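Side-chain contact in hyaluronidase (Thermobaculum terrenum, PDB 5DIY), which probably acts as a hexosaminidase of glycoside hydrolase family 84, an O-GlcNAc hydrolase with a TIM-barrel domain, here carrying an engineered active-site change: residues Thr98-Ile103 and Thr146-Arg151. Sequence-based numbering, arbitrary orientation.
Sequences TLIRKI and TRVLQR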
# COMPACT_ATOMS: atom_id res chain seq x y z
N THR C 98 -32.21 7.65 -9.25
CA THR C 98 -31.34 8.46 -8.40
C THR C 98 -29.86 8.30 -8.77
O THR C 98 -29.14 9.29 -8.85
CB THR C 98 -31.59 8.13 -6.91
OG1 THR C 98 -32.96 8.43 -6.58
CG2 THR C 98 -30.66 8.93 -5.98
N LEU C 99 -29.42 7.07 -9.02
CA LEU C 99 -28.04 6.82 -9.46
C LEU C 99 -27.76 7.47 -10.82
O LEU C 99 -26.72 8.09 -11.02
CB LEU C 99 -27.72 5.33 -9.51
CG LEU C 99 -26.24 4.96 -9.73
CD1 LEU C 99 -25.80 3.84 -8.80
CD2 LEU C 99 -25.94 4.60 -11.17
N ILE C 100 -28.72 7.34 -11.74
CA ILE C 100 -28.60 7.94 -13.08
C ILE C 100 -28.56 9.47 -13.01
O ILE C 100 -27.83 10.10 -13.78
CB ILE C 100 -29.73 7.45 -14.03
CG1 ILE C 100 -29.60 5.94 -14.32
CG2 ILE C 100 -29.75 8.24 -15.34
CD1 ILE C 100 -28.44 5.52 -15.19
N ARG C 101 -29.31 10.04 -12.08
CA ARG C 101 -29.29 11.49 -11.84
C ARG C 101 -27.91 11.93 -11.32
O ARG C 101 -27.36 12.93 -11.78
CB ARG C 101 -30.39 11.86 -10.85
CG ARG C 101 -30.85 13.32 -10.89
CD ARG C 101 -31.99 13.59 -9.91
NE ARG C 101 -33.01 12.54 -9.94
CZ ARG C 101 -33.33 11.70 -8.94
NH1 ARG C 101 -32.75 11.76 -7.74
NH2 ARG C 101 -34.27 10.78 -9.15
N LYS C 102 -27.36 11.16 -10.37
CA LYS C 102 -26.03 11.43 -9.80
C LYS C 102 -24.92 11.46 -10.86
O LYS C 102 -24.06 12.34 -10.83
CB LYS C 102 -25.71 10.38 -8.72
CG LYS C 102 -24.35 10.51 -8.05
CD LYS C 102 -24.09 11.91 -7.51
CE LYS C 102 -22.96 11.92 -6.49
NZ LYS C 102 -23.37 11.31 -5.19
N ILE C 103 -24.95 10.49 -11.79
CA ILE C 103 -23.90 10.38 -12.82
C ILE C 103 -24.14 11.23 -14.08
O ILE C 103 -23.22 11.37 -14.88
CB ILE C 103 -23.62 8.90 -13.21
CG1 ILE C 103 -24.79 8.25 -13.95
CG2 ILE C 103 -23.26 8.08 -11.98
CD1 ILE C 103 -24.37 7.10 -14.84
N THR C 146 -27.32 -4.74 -14.82
CA THR C 146 -27.95 -4.95 -16.13
C THR C 146 -28.88 -3.79 -16.49
O THR C 146 -28.78 -3.23 -17.58
CB THR C 146 -28.75 -6.27 -16.18
OG1 THR C 146 -27.88 -7.37 -15.89
CG2 THR C 146 -29.41 -6.49 -17.57
N ARG C 147 -29.75 -3.43 -15.55
CA ARG C 147 -30.70 -2.33 -15.75
C ARG C 147 -30.03 -0.96 -15.89
O ARG C 147 -30.48 -0.12 -16.67
CB ARG C 147 -31.78 -2.29 -14.65
CG ARG C 147 -32.89 -3.31 -14.87
CD ARG C 147 -34.03 -3.15 -13.89
NE ARG C 147 -33.66 -3.62 -12.55
CZ ARG C 147 -33.53 -2.88 -11.45
NH1 ARG C 147 -33.78 -1.58 -11.44
NH2 ARG C 147 -33.18 -3.48 -10.31
N VAL C 148 -28.94 -0.73 -15.15
CA VAL C 148 -28.19 0.52 -15.29
C VAL C 148 -27.55 0.59 -16.69
O VAL C 148 -27.61 1.63 -17.34
CB VAL C 148 -27.13 0.74 -14.17
CG1 VAL C 148 -26.29 1.99 -14.44
CG2 VAL C 148 -27.80 0.85 -12.80
N LEU C 149 -26.97 -0.52 -17.15
CA LEU C 149 -26.34 -0.59 -18.47
C LEU C 149 -27.35 -0.34 -19.58
O LEU C 149 -27.12 0.50 -20.46
CB LEU C 149 -25.67 -1.96 -18.71
CG LEU C 149 -24.86 -2.10 -20.00
CD1 LEU C 149 -23.72 -1.08 -20.07
CD2 LEU C 149 -24.31 -3.51 -20.15
N GLN C 150 -28.46 -1.07 -19.54
CA GLN C 150 -29.54 -0.92 -20.52
C GLN C 150 -30.04 0.53 -20.61
O GLN C 150 -30.27 1.03 -21.71
CB GLN C 150 -30.69 -1.90 -20.22
CG GLN C 150 -30.32 -3.34 -20.57
CD GLN C 150 -31.32 -4.38 -20.11
OE1 GLN C 150 -32.22 -4.11 -19.31
NE2 GLN C 150 -31.15 -5.61 -20.60
N ARG C 151 -30.16 1.21 -19.47
CA ARG C 151 -30.48 2.64 -19.45
C ARG C 151 -29.41 3.49 -20.15
O ARG C 151 -29.74 4.35 -20.97
CB ARG C 151 -30.69 3.15 -18.01
CG ARG C 151 -30.91 4.65 -17.87
CD ARG C 151 -32.16 5.14 -18.60
NE ARG C 151 -33.37 4.60 -17.98
CZ ARG C 151 -33.91 5.05 -16.85
NH1 ARG C 151 -33.39 6.08 -16.19
NH2 ARG C 151 -35.00 4.45 -16.38
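Two neighbouring outer helices of the (βα)8 barrel, 93-108 after the third strand and 137-153 between the fourth and fifth strands, pack against each other through Leu99 and Ile100 on one and Val148 and Arg151 on the other. The short segments run at 50° to each other, with their axes 11.3 Å apart at closest approach, a spacing that leaves the joining to side chains. CG1 of Val148 is the methyl both partners share: it meets Leu99 CD2 at 4.2 Å, the two side chains crossing at nearly a right angle, and takes Ile100 CD1 as well. With CG1 anti to the backbone N (chi1 175°), this methyl is the branch of Val148 that comes nearest the facing segment. Further along, the aliphatic root of Arg151 lies obliquely across Ile100; its CG is 3.7 Å from Ile100 CD1 and slightly farther from Ile100 CG1. The arginine chain bends at both chi2 and chi3, which carries the guanidinium past the isoleucine to Glu97, about one turn before Ile100 on helix 93-108, where NH2 forms a salt bridge with OE2. Thus one residue supplies apolar packing with its root and a charged tie with its tip. Toward the barrel, Leu99 rests on Ile82 of strand 77-82, and Phe144 and Leu96 extend the apolar seam. Such side-chain packing between neighbouring outer helices is characteristic of the outer layer of a TIM barrel.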